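Local coordinates for protein sulfotransferase (Mycobacterium tuberculosis, PDB 2ZQ5) that probably transfers a sulfuryl group from a nucleotide donor to an acceptor substrate, as a member of the P-loop-related sulfotransferase family, at residues M265-L268 / A269-T273; H183-S186 / Y187-L190; T278-G282 / A283-A287; M290-W293 / S294-L297. All blocks are in the same frame, centred on the assembly; numbering follows the deposited sequence.

Contact 1. Residues M265-L268 / A269-T273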
ATOM      1  N   MET A 265       1.861   0.955 -16.510  1.00  7.71           N
ATOM      2  CA  MET A 265       2.358   0.489 -15.221  1.00  8.40           C
ATOM      3  C   MET A 265       3.881   0.509 -15.203  1.00  8.29           C
ATOM      4  O   MET A 265       4.499   0.949 -14.230  1.00  9.58           O
ATOM      5  CB  MET A 265       1.856  -0.931 -14.952  1.00  9.83           C
ATOM      6  CG  MET A 265       0.348  -1.029 -14.784  1.00 11.99           C
ATOM      7  SD  MET A 265      -0.245  -2.730 -14.860  1.00 14.09           S
ATOM      8  CE  MET A 265       0.591  -3.430 -13.461  1.00 16.92           C
ATOM      9  N   CYS A 266       4.486   0.034 -16.287  1.00  8.06           N
ATOM     10  CA  CYS A 266       5.938   0.001 -16.387  1.00  8.26           C
ATOM     11  C   CYS A 266       6.528   1.404 -16.483  1.00  8.42           C
ATOM     12  O   CYS A 266       7.573   1.684 -15.897  1.00  9.42           O
ATOM     13  CB  CYS A 266       6.361  -0.829 -17.600  1.00  7.69           C
ATOM     14  SG  CYS A 266       6.011  -2.601 -17.445  1.00 10.00           S
ATOM     15  N   SER A 267       5.852   2.281 -17.221  1.00  8.46           N
ATOM     16  CA  SER A 267       6.309   3.654 -17.382  1.00  8.38           C
ATOM     17  C   SER A 267       6.293   4.371 -16.035  1.00  8.69           C
ATOM     18  O   SER A 267       7.194   5.153 -15.731  1.00  8.95           O
ATOM     19  CB  SER A 267       5.415   4.389 -18.382  1.00  8.80           C
ATOM     20  OG  SER A 267       5.860   5.718 -18.588  1.00 12.13           O
ATOM     21  N   LEU A 268       5.273   4.101 -15.225  1.00  8.76           N
ATOM     22  CA  LEU A 268       5.186   4.725 -13.908  1.00 10.23           C
ATOM     23  C   LEU A 268       6.371   4.282 -13.053  1.00  9.13           C
ATOM     24  O   LEU A 268       7.020   5.098 -12.399  1.00  9.60           O
ATOM     25  CB  LEU A 268       3.879   4.334 -13.212  1.00 12.00           C
ATOM     26  CG  LEU A 268       3.743   4.756 -11.744  1.00 15.94           C
ATOM     27  CD1 LEU A 268       3.846   6.265 -11.627  1.00 17.36           C
ATOM     28  CD2 LEU A 268       2.414   4.269 -11.191  1.00 18.44           C
ATOM     29  N   ALA A 269       6.649   2.983 -13.063  1.00  9.77           N
ATOM     30  CA  ALA A 269       7.757   2.441 -12.286  1.00  9.46           C
ATOM     31  C   ALA A 269       9.081   3.017 -12.774  1.00 10.37           C
ATOM     32  O   ALA A 269       9.954   3.358 -11.977  1.00 10.46           O
ATOM     33  CB  ALA A 269       7.777   0.925 -12.398  1.00 11.16           C
ATOM     34  N   GLN A 270       9.215   3.121 -14.090  1.00 10.44           N
ATOM     35  CA  GLN A 270      10.420   3.647 -14.713  1.00 11.80           C
ATOM     36  C   GLN A 270      10.700   5.081 -14.273  1.00 11.37           C
ATOM     37  O   GLN A 270      11.802   5.399 -13.821  1.00 12.49           O
ATOM     38  CB  GLN A 270      10.265   3.580 -16.232  1.00 12.67           C
ATOM     39  CG  GLN A 270      11.450   4.082 -17.027  1.00 16.38           C
ATOM     40  CD  GLN A 270      11.253   3.876 -18.518  1.00 19.20           C
ATOM     41  OE1 GLN A 270      10.218   4.244 -19.073  1.00 21.72           O
ATOM     42  NE2 GLN A 270      12.245   3.287 -19.173  1.00 23.32           N
ATOM     43  N   HIS A 271       9.698   5.941 -14.398  1.00 11.64           N
ATOM     44  CA  HIS A 271       9.862   7.339 -14.019  1.00 13.38           C
ATOM     45  C   HIS A 271      10.067   7.538 -12.525  1.00 13.43           C
ATOM     46  O   HIS A 271      10.851   8.389 -12.110  1.00 15.20           O
ATOM     47  CB  HIS A 271       8.663   8.152 -14.501  1.00 15.92           C
ATOM     48  CG  HIS A 271       8.641   8.362 -15.983  1.00 20.46           C
ATOM     49  ND1 HIS A 271       9.581   9.125 -16.639  1.00 22.80           N
ATOM     50  CD2 HIS A 271       7.804   7.892 -16.938  1.00 22.04           C
ATOM     51  CE1 HIS A 271       9.325   9.118 -17.936  1.00 23.59           C
ATOM     52  NE2 HIS A 271       8.251   8.376 -18.143  1.00 23.86           N
ATOM     53  N   THR A 272       9.369   6.752 -11.715  1.00 12.33           N
ATOM     54  CA  THR A 272       9.503   6.872 -10.269  1.00 11.29           C
ATOM     55  C   THR A 272      10.911   6.528  -9.802  1.00 11.62           C
ATOM     56  O   THR A 272      11.473   7.208  -8.941  1.00 12.96           O
ATOM     57  CB  THR A 272       8.515   5.940  -9.541  1.00 12.09           C
ATOM     58  OG1 THR A 272       7.172   6.321  -9.861  1.00 12.10           O
ATOM     59  CG2 THR A 272       8.714   6.022  -8.034  1.00 11.21           C
ATOM     60  N   THR A 273      11.480   5.483 -10.395  1.00  9.93           N
ATOM     61  CA  THR A 273      12.803   4.989 -10.018  1.00 10.20           C
ATOM     62  C   THR A 273      13.953   5.393 -10.934  1.00 10.92           C
ATOM     63  O   THR A 273      15.029   4.798 -10.874  1.00 11.46           O
ATOM     64  CB  THR A 273      12.791   3.453  -9.937  1.00  9.38           C
ATOM     65  OG1 THR A 273      12.585   2.905 -11.248  1.00 11.21           O
ATOM     66  CG2 THR A 273      11.666   2.983  -9.022  1.00 10.11           C
TER
HETATM   67  O   HOH W   1       7.858   6.366 -20.253  1.00 25.61           O
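M265 meets A269 one turn further on through the backbone, M265 O accepting from A269 N, while its side chain turns to W293 of helix 282-304. C266 repeats the pattern with Q270: C266 O takes the Q270 amide N at 2.8 Å, with an N-H...O angle of 155°. S267 adds side-chain chemistry. Its OG, trans to the backbone N (chi1 -178°), comes within 3.4 Å of H271 CD2, and a water joins the two residues, 2.7 Å from S267 OG and 2.9 Å from H271 NE2. Q270 OE1 receives only a weak bond from that water; its stronger partner is Y370 OH. The i to i+4 backbone bonds of 265-271 belong to the last turns of helix 262-272, which in this sulfotransferase fold packs on helix 282-304. The L268 carbonyl is gripped twice. T272 OG1 donates to L268 O at 2.8 Å and T272 N does so at 3.0 Å, the two arriving from opposite faces of the carbonyl plane. The L268 and T272 side chains run alongside each other, with L268 CD1 3.8 Å from T272 OG1. T273, the first residue off the helix, donates to A269 O from both its OG1 (2.8 Å) and its amide N.

Contact 2. Residues H183-S186 / Y187-L190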
ATOM      1  N   HIS A 183       7.033  -6.652   4.911  1.00  6.91           N
ATOM      2  CA  HIS A 183       6.297  -7.584   4.049  1.00  6.34           C
ATOM      3  C   HIS A 183       5.453  -6.683   3.156  1.00  6.22           C
ATOM      4  O   HIS A 183       4.444  -6.124   3.597  1.00  6.28           O
ATOM      5  CB  HIS A 183       5.370  -8.504   4.857  1.00  6.37           C
ATOM      6  CG  HIS A 183       6.072  -9.646   5.527  1.00  5.92           C
ATOM      7  ND1 HIS A 183       6.947  -9.473   6.576  1.00  6.01           N
ATOM      8  CD2 HIS A 183       6.004 -10.983   5.311  1.00  7.33           C
ATOM      9  CE1 HIS A 183       7.387 -10.651   6.981  1.00  6.44           C
ATOM     10  NE2 HIS A 183       6.829 -11.584   6.230  1.00  7.39           N
ATOM     11  N   SER A 184       5.858  -6.538   1.901  1.00  5.16           N
ATOM     12  CA  SER A 184       5.148  -5.656   0.982  1.00  5.94           C
ATOM     13  C   SER A 184       5.488  -5.958  -0.469  1.00  6.49           C
ATOM     14  O   SER A 184       6.634  -6.274  -0.784  1.00  6.65           O
ATOM     15  CB  SER A 184       5.516  -4.202   1.299  1.00  7.46           C
ATOM     16  OG  SER A 184       4.951  -3.303   0.362  1.00  6.74           O
ATOM     17  N   VAL A 185       4.498  -5.869  -1.353  1.00  6.25           N
ATOM     18  CA  VAL A 185       4.767  -6.109  -2.767  1.00  6.90           C
ATOM     19  C   VAL A 185       5.203  -4.814  -3.454  1.00  7.75           C
ATOM     20  O   VAL A 185       5.406  -4.783  -4.669  1.00  8.01           O
ATOM     21  CB  VAL A 185       3.540  -6.709  -3.511  1.00  6.50           C
ATOM     22  CG1 VAL A 185       3.252  -8.108  -2.990  1.00 10.83           C
ATOM     23  CG2 VAL A 185       2.324  -5.813  -3.345  1.00  9.63           C
ATOM     24  N   SER A 186       5.360  -3.746  -2.674  1.00  6.94           N
ATOM     25  CA  SER A 186       5.791  -2.469  -3.234  1.00  6.56           C
ATOM     26  C   SER A 186       7.256  -2.536  -3.654  1.00  7.69           C
ATOM     27  O   SER A 186       7.654  -1.961  -4.667  1.00  8.55           O
ATOM     28  CB  SER A 186       5.607  -1.343  -2.207  1.00  7.63           C
ATOM     29  OG  SER A 186       6.473  -1.514  -1.091  1.00  9.25           O
ATOM     30  N   TYR A 187       8.055  -3.265  -2.885  1.00  7.47           N
ATOM     31  CA  TYR A 187       9.484  -3.364  -3.159  1.00  6.91           C
ATOM     32  C   TYR A 187       9.827  -3.923  -4.528  1.00  6.54           C
ATOM     33  O   TYR A 187      10.628  -3.333  -5.254  1.00  6.97           O
ATOM     34  CB  TYR A 187      10.174  -4.193  -2.072  1.00  6.32           C
ATOM     35  CG  TYR A 187       9.954  -3.643  -0.684  1.00  6.41           C
ATOM     36  CD1 TYR A 187      10.246  -2.312  -0.388  1.00  5.95           C
ATOM     37  CD2 TYR A 187       9.418  -4.439   0.324  1.00  6.30           C
ATOM     38  CE1 TYR A 187      10.005  -1.785   0.881  1.00  8.44           C
ATOM     39  CE2 TYR A 187       9.173  -3.922   1.595  1.00  6.61           C
ATOM     40  CZ  TYR A 187       9.467  -2.597   1.862  1.00  8.10           C
ATOM     41  OH  TYR A 187       9.204  -2.077   3.111  1.00 10.04           O
ATOM     42  N   GLU A 188       9.218  -5.047  -4.886  1.00  6.33           N
ATOM     43  CA  GLU A 188       9.496  -5.680  -6.167  1.00  6.18           C
ATOM     44  C   GLU A 188       8.959  -4.907  -7.371  1.00  7.33           C
ATOM     45  O   GLU A 188       9.326  -5.197  -8.506  1.00  7.13           O
ATOM     46  CB  GLU A 188       8.953  -7.109  -6.167  1.00  5.04           C
ATOM     47  CG  GLU A 188       7.443  -7.216  -6.232  1.00  7.06           C
ATOM     48  CD  GLU A 188       6.972  -8.612  -5.908  1.00  8.22           C
ATOM     49  OE1 GLU A 188       7.047  -9.003  -4.722  1.00  7.59           O
ATOM     50  OE2 GLU A 188       6.544  -9.326  -6.839  1.00  7.49           O
ATOM     51  N   ALA A 189       8.094  -3.927  -7.125  1.00  6.87           N
ATOM     52  CA  ALA A 189       7.538  -3.114  -8.202  1.00  7.00           C
ATOM     53  C   ALA A 189       8.354  -1.830  -8.391  1.00  7.44           C
ATOM     54  O   ALA A 189       8.096  -1.050  -9.305  1.00  8.67           O
ATOM     55  CB  ALA A 189       6.083  -2.770  -7.893  1.00  9.61           C
ATOM     56  N   LEU A 190       9.346  -1.624  -7.527  1.00  7.03           N
ATOM     57  CA  LEU A 190      10.189  -0.431  -7.583  1.00  7.96           C
ATOM     58  C   LEU A 190      11.671  -0.769  -7.704  1.00  6.98           C
ATOM     59  O   LEU A 190      12.518   0.121  -7.779  1.00  7.62           O
ATOM     60  CB  LEU A 190       9.960   0.415  -6.328  1.00  8.46           C
ATOM     61  CG  LEU A 190       8.562   1.028  -6.227  1.00 10.00           C
ATOM     62  CD1 LEU A 190       8.305   1.504  -4.812  1.00 11.88           C
ATOM     63  CD2 LEU A 190       8.439   2.176  -7.220  1.00 11.51           C
TER
HETATM   64  O   HOH W   2       8.035  -6.909  -3.119  1.00  6.99           O
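The ring of Y187 is met by two serines of the preceding segment. S186 OG sits over the centre of one ring face, 3.9 Å above the plane, and S184 CB approaches the ring at Y187 CE2, 3.7 Å away. The S186 hydroxyl owes its place over the ring to a chi1 of 66°, which sets OG between the backbone N and the carbonyl carbon. Farther along, L190 curls back so that its CD1 lies 3.5 Å from S186 O.

Among direct hydrogen bonds, S184 OG and S186 OG pair at 2.8 Å, and either could be the donor. A189 N donates to S186 O at 3.2 Å, a bent bond (140° at the hydrogen) that arrives from well above the carbonyl plane. An i to i+3 link of this kind fits a tight turn in the loop between helix 175-178 and helix 194-201.

Water supplies the third kind of contact. One molecule donates to S184 O and to E188 OE1, each at 2.8 Å, and accepts from E188 N, thereby tying the carbonyl of S184, just before the turn, to both the amide and the carboxylate of E188. Outside the loop, helices 36-50 and 194-201 flank the residues, and Y187 touches L43 and Y47.

E188 therefore has its two oxygens assigned to different tasks. OE1 serves the loop through the water, whereas OE2 meets R295 in a salt bridge and T292 OG1 in a probable hydrogen bond, both on helix 282-304. For this buried carboxylate, the water and the cationic R295 would be expected to favour the ionised form.

Contact 3. Residues T278-G282 / A283-A287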
ATOM      1  N   THR A 278      20.706   0.411 -12.546  1.00  9.49           N
ATOM      2  CA  THR A 278      21.100   0.185 -13.928  1.00 10.40           C
ATOM      3  C   THR A 278      20.505  -1.142 -14.395  1.00 10.47           C
ATOM      4  O   THR A 278      20.616  -1.502 -15.569  1.00 12.02           O
ATOM      5  CB  THR A 278      22.638   0.131 -14.085  1.00 10.68           C
ATOM      6  OG1 THR A 278      23.182  -0.860 -13.205  1.00 12.15           O
ATOM      7  CG2 THR A 278      23.249   1.486 -13.767  1.00  9.71           C
ATOM      8  N   LYS A 279      19.863  -1.853 -13.468  1.00  8.71           N
ATOM      9  CA  LYS A 279      19.249  -3.153 -13.748  1.00  7.24           C
ATOM     10  C   LYS A 279      17.731  -3.070 -13.923  1.00  8.55           C
ATOM     11  O   LYS A 279      17.173  -3.673 -14.841  1.00  8.53           O
ATOM     12  CB  LYS A 279      19.576  -4.134 -12.614  1.00  7.84           C
ATOM     13  CG  LYS A 279      18.938  -5.516 -12.736  1.00  7.19           C
ATOM     14  CD  LYS A 279      19.459  -6.267 -13.953  1.00  8.73           C
ATOM     15  CE  LYS A 279      18.995  -7.719 -13.934  1.00  8.78           C
ATOM     16  NZ  LYS A 279      19.407  -8.474 -15.157  1.00 12.19           N
ATOM     17  N   PHE A 280      17.066  -2.337 -13.033  1.00  8.20           N
ATOM     18  CA  PHE A 280      15.614  -2.186 -13.098  1.00  8.10           C
ATOM     19  C   PHE A 280      15.267  -1.084 -14.092  1.00  8.83           C
ATOM     20  O   PHE A 280      14.936   0.044 -13.715  1.00  9.46           O
ATOM     21  CB  PHE A 280      15.056  -1.848 -11.712  1.00  7.33           C
ATOM     22  CG  PHE A 280      13.557  -1.981 -11.602  1.00  7.04           C
ATOM     23  CD1 PHE A 280      12.940  -3.223 -11.741  1.00  8.07           C
ATOM     24  CD2 PHE A 280      12.769  -0.865 -11.327  1.00  8.64           C
ATOM     25  CE1 PHE A 280      11.554  -3.357 -11.606  1.00  9.53           C
ATOM     26  CE2 PHE A 280      11.384  -0.985 -11.190  1.00  8.29           C
ATOM     27  CZ  PHE A 280      10.776  -2.237 -11.328  1.00  8.26           C
ATOM     28  N   VAL A 281      15.365  -1.431 -15.371  1.00  9.50           N
ATOM     29  CA  VAL A 281      15.079  -0.516 -16.468  1.00 10.66           C
ATOM     30  C   VAL A 281      14.515  -1.314 -17.640  1.00 10.00           C
ATOM     31  O   VAL A 281      14.629  -2.540 -17.678  1.00 10.68           O
ATOM     32  CB  VAL A 281      16.366   0.206 -16.967  1.00 11.84           C
ATOM     33  CG1 VAL A 281      16.986   1.026 -15.847  1.00 13.27           C
ATOM     34  CG2 VAL A 281      17.366  -0.817 -17.490  1.00 12.24           C
ATOM     35  N   GLY A 282      13.903  -0.604 -18.583  1.00 10.05           N
ATOM     36  CA  GLY A 282      13.357  -1.223 -19.779  1.00 10.47           C
ATOM     37  C   GLY A 282      12.716  -2.595 -19.678  1.00  9.63           C
ATOM     38  O   GLY A 282      11.762  -2.798 -18.929  1.00 10.17           O
ATOM     39  N   ALA A 283      13.244  -3.539 -20.451  1.00  9.75           N
ATOM     40  CA  ALA A 283      12.719  -4.900 -20.494  1.00  8.07           C
ATOM     41  C   ALA A 283      12.671  -5.603 -19.145  1.00  8.57           C
ATOM     42  O   ALA A 283      11.806  -6.449 -18.919  1.00 10.04           O
ATOM     43  CB  ALA A 283      13.521  -5.736 -21.487  1.00  9.66           C
ATOM     44  N   GLN A 284      13.597  -5.275 -18.251  1.00  8.66           N
ATOM     45  CA  GLN A 284      13.598  -5.917 -16.943  1.00  8.26           C
ATOM     46  C   GLN A 284      12.376  -5.493 -16.140  1.00  7.68           C
ATOM     47  O   GLN A 284      11.797  -6.295 -15.410  1.00  7.37           O
ATOM     48  CB  GLN A 284      14.872  -5.582 -16.171  1.00  8.59           C
ATOM     49  CG  GLN A 284      15.061  -6.446 -14.926  1.00  9.19           C
ATOM     50  CD  GLN A 284      15.122  -7.928 -15.247  1.00 10.42           C
ATOM     51  OE1 GLN A 284      14.162  -8.674 -15.025  1.00 13.02           O
ATOM     52  NE2 GLN A 284      16.251  -8.365 -15.786  1.00 12.29           N
ATOM     53  N   ILE A 285      11.977  -4.230 -16.268  1.00  7.08           N
ATOM     54  CA  ILE A 285      10.792  -3.763 -15.558  1.00  6.32           C
ATOM     55  C   ILE A 285       9.575  -4.518 -16.087  1.00  6.80           C
ATOM     56  O   ILE A 285       8.701  -4.925 -15.318  1.00  6.90           O
ATOM     57  CB  ILE A 285      10.576  -2.246 -15.748  1.00  6.40           C
ATOM     58  CG1 ILE A 285      11.721  -1.474 -15.084  1.00  7.82           C
ATOM     59  CG2 ILE A 285       9.236  -1.836 -15.149  1.00  8.08           C
ATOM     60  CD1 ILE A 285      11.667   0.017 -15.324  1.00  9.17           C
ATOM     61  N   GLY A 286       9.527  -4.711 -17.402  1.00  6.58           N
ATOM     62  CA  GLY A 286       8.416  -5.426 -18.004  1.00  7.50           C
ATOM     63  C   GLY A 286       8.342  -6.867 -17.532  1.00  6.77           C
ATOM     64  O   GLY A 286       7.264  -7.363 -17.195  1.00  7.23           O
ATOM     65  N   ALA A 287       9.486  -7.545 -17.508  1.00  7.86           N
ATOM     66  CA  ALA A 287       9.534  -8.933 -17.075  1.00  6.72           C
ATOM     67  C   ALA A 287       9.090  -9.064 -15.625  1.00  6.82           C
ATOM     68  O   ALA A 287       8.285  -9.934 -15.294  1.00  7.84           O
ATOM     69  CB  ALA A 287      10.948  -9.486 -17.242  1.00  9.10           C
TER
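F280 and I285 make the close-packed side of this contact. I285 CG1, trans to the carbonyl carbon (chi1 -66°), stands 3.7 Å from the ring centroid of F280 and only 1° off the ring normal, a CH-pi contact placed squarely over the face; the two side chains cross at about a right angle. I285 CD1 lies 3.6 Å from F280 O, and Q284 CB rests 3.3 Å from K279 O. The backbone beneath is the first turn of helix 282-304. Q284 N donates to V281 O at 3.0 Å, followed by weaker bonds from I285 N to V281 O and from G286 N to G282 O. G282, at the junction of loop and helix, has a positive phi (37°), which by itself favours glycine, and F280 is the centre of an inverse gamma turn just ahead of it.

The other side is looser. K279, V281 and A283 are exposed, and the bent side chains of K279 and Q284 cross obliquely, K279 CE passing 4.1 Å from Q284 CD.

H192 of a nearby loop touches K279, F280 and Q284, while I285 packs on C266 and Q270. The first turn of helix 282-304 is thereby laid against helix 262-272, the preceding helix in the chain.

Contact 4. Residues M290-W293 / S294-L297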
ATOM      1  N   MET A 290       5.285  -8.346 -15.259  1.00  6.33           N
ATOM      2  CA  MET A 290       4.482  -9.444 -15.777  1.00  5.87           C
ATOM      3  C   MET A 290       4.387 -10.542 -14.723  1.00  6.42           C
ATOM      4  O   MET A 290       3.323 -11.122 -14.512  1.00  7.11           O
ATOM      5  CB  MET A 290       5.111 -10.003 -17.055  1.00  7.73           C
ATOM      6  CG  MET A 290       4.956  -9.108 -18.279  1.00  8.69           C
ATOM      7  SD  MET A 290       3.356  -9.291 -19.102  1.00  8.90           S
ATOM      8  CE  MET A 290       3.672 -10.757 -20.086  1.00 11.10           C
ATOM      9  N   ASP A 291       5.502 -10.818 -14.056  1.00  6.68           N
ATOM     10  CA  ASP A 291       5.529 -11.851 -13.030  1.00  7.94           C
ATOM     11  C   ASP A 291       4.745 -11.447 -11.786  1.00  6.42           C
ATOM     12  O   ASP A 291       3.854 -12.172 -11.337  1.00  6.84           O
ATOM     13  CB  ASP A 291       6.971 -12.169 -12.631  1.00  7.73           C
ATOM     14  CG  ASP A 291       7.048 -13.120 -11.453  1.00 12.53           C
ATOM     15  OD1 ASP A 291       6.443 -14.211 -11.526  1.00 17.02           O
ATOM     16  OD2 ASP A 291       7.712 -12.778 -10.454  1.00 15.15           O
ATOM     17  N   THR A 292       5.076 -10.284 -11.234  1.00  6.26           N
ATOM     18  CA  THR A 292       4.415  -9.796 -10.031  1.00  5.83           C
ATOM     19  C   THR A 292       2.898  -9.747 -10.102  1.00  5.09           C
ATOM     20  O   THR A 292       2.210 -10.329  -9.262  1.00  5.74           O
ATOM     21  CB  THR A 292       4.911  -8.384  -9.661  1.00  5.99           C
ATOM     22  OG1 THR A 292       6.304  -8.443  -9.347  1.00  6.65           O
ATOM     23  CG2 THR A 292       4.145  -7.834  -8.460  1.00  6.74           C
ATOM     24  N   TRP A 293       2.370  -9.060 -11.107  1.00  5.51           N
ATOM     25  CA  TRP A 293       0.928  -8.909 -11.208  1.00  4.87           C
ATOM     26  C   TRP A 293       0.142 -10.117 -11.688  1.00  4.61           C
ATOM     27  O   TRP A 293      -1.042 -10.242 -11.366  1.00  5.84           O
ATOM     28  CB  TRP A 293       0.616  -7.650 -12.019  1.00  6.03           C
ATOM     29  CG  TRP A 293       1.291  -6.469 -11.381  1.00  7.01           C
ATOM     30  CD1 TRP A 293       2.297  -5.714 -11.907  1.00  7.50           C
ATOM     31  CD2 TRP A 293       1.130  -6.028 -10.023  1.00  9.23           C
ATOM     32  NE1 TRP A 293       2.785  -4.842 -10.961  1.00  8.88           N
ATOM     33  CE2 TRP A 293       2.086  -5.014  -9.795  1.00  8.94           C
ATOM     34  CE3 TRP A 293       0.275  -6.401  -8.975  1.00 11.14           C
ATOM     35  CZ2 TRP A 293       2.214  -4.367  -8.562  1.00 10.60           C
ATOM     36  CZ3 TRP A 293       0.402  -5.757  -7.747  1.00 12.51           C
ATOM     37  CH2 TRP A 293       1.365  -4.752  -7.552  1.00 10.82           C
ATOM     38  N   SER A 294       0.771 -11.014 -12.441  1.00  5.34           N
ATOM     39  CA  SER A 294       0.042 -12.208 -12.851  1.00  6.09           C
ATOM     40  C   SER A 294      -0.069 -13.103 -11.616  1.00  7.47           C
ATOM     41  O   SER A 294      -1.068 -13.795 -11.433  1.00  7.25           O
ATOM     42  CB  SER A 294       0.745 -12.932 -14.009  1.00  7.99           C
ATOM     43  OG  SER A 294       2.059 -13.345 -13.688  1.00  8.08           O
ATOM     44  N   ARG A 295       0.952 -13.079 -10.761  1.00  6.96           N
ATOM     45  CA  ARG A 295       0.912 -13.864  -9.528  1.00  6.05           C
ATOM     46  C   ARG A 295      -0.154 -13.278  -8.604  1.00  6.58           C
ATOM     47  O   ARG A 295      -0.947 -14.009  -8.016  1.00  7.94           O
ATOM     48  CB  ARG A 295       2.272 -13.849  -8.815  1.00  7.16           C
ATOM     49  CG  ARG A 295       3.271 -14.839  -9.381  1.00  8.11           C
ATOM     50  CD  ARG A 295       4.515 -14.991  -8.508  1.00 10.29           C
ATOM     51  NE  ARG A 295       5.422 -13.847  -8.591  1.00 11.17           N
ATOM     52  CZ  ARG A 295       5.530 -12.892  -7.672  1.00  9.83           C
ATOM     53  NH1 ARG A 295       4.785 -12.918  -6.573  1.00 11.21           N
ATOM     54  NH2 ARG A 295       6.404 -11.910  -7.853  1.00  8.84           N
ATOM     55  N   GLY A 296      -0.177 -11.955  -8.488  1.00  5.87           N
ATOM     56  CA  GLY A 296      -1.158 -11.307  -7.634  1.00  5.56           C
ATOM     57  C   GLY A 296      -2.588 -11.648  -8.010  1.00  5.49           C
ATOM     58  O   GLY A 296      -3.387 -12.041  -7.162  1.00  6.12           O
ATOM     59  N   LEU A 297      -2.921 -11.493  -9.288  1.00  5.48           N
ATOM     60  CA  LEU A 297      -4.274 -11.785  -9.735  1.00  6.11           C
ATOM     61  C   LEU A 297      -4.620 -13.270  -9.611  1.00  5.88           C
ATOM     62  O   LEU A 297      -5.740 -13.619  -9.230  1.00  6.82           O
ATOM     63  CB  LEU A 297      -4.463 -11.306 -11.177  1.00  7.11           C
ATOM     64  CG  LEU A 297      -4.453  -9.780 -11.335  1.00  6.18           C
ATOM     65  CD1 LEU A 297      -4.465  -9.409 -12.812  1.00  8.53           C
ATOM     66  CD2 LEU A 297      -5.657  -9.183 -10.618  1.00  8.68           C
TER
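Within helix 282-304 of the sulfotransferase fold, D291 and R295 form an i to i+4 salt bridge along one helix side. The guanidinium presents its NE and NH2 side-on, R295 NE to D291 OD1 at 3.1 Å and R295 NH2 to D291 OD2 at 3.0 Å. Both oxygens lie close to the guanidinium plane, yet the nitrogens come from above the carboxylate plane, and the two planes are 52° apart, so this is a twisted rather than a coplanar pairing. A bend at chi3 (-74°) brings the arginine head back over T292, and T292 CA lies over one face of the guanidinium, 3.6 Å from R295 NH2. E188, from a loop earlier in the chain, is a further partner of both R295 and T292; D291 has a weak, long ion pair with R380. The ring of W293 has T292 CG2 over one face. Main-chain bonds run through the turn, from G296 N to T292 O and from L297 N to W293 O. At M290 the carbonyl accepts twice: S294 N reaches M290 O at 3.3 Å from above its plane, whereas S294 OG lies in that plane, 2.7 Å from M290 O.

Overall arrangement
Along the chain the order is contact 2, contact 1, contact 3, contact 4, all within the part of the chain that belongs to the sulfotransferase family. Contact 1 lies on helix 262-272; contacts 3 and 4 follow on helix 282-304, at its start and nearer its middle, their centres about 16 Å apart. Centres of contacts 1 and 3 are about 10 Å apart, where C266 SG meets G286 CA at 3.8 Å. The loop of contact 2 touches all three others: L190 reaches T273 and F280, and the E188 salt bridge leads to contact 4. Two consecutive helices and an earlier loop are thus joined by packing of the 188-190 backbone on the F280 ring toward contact 3 and by charge toward contact 4.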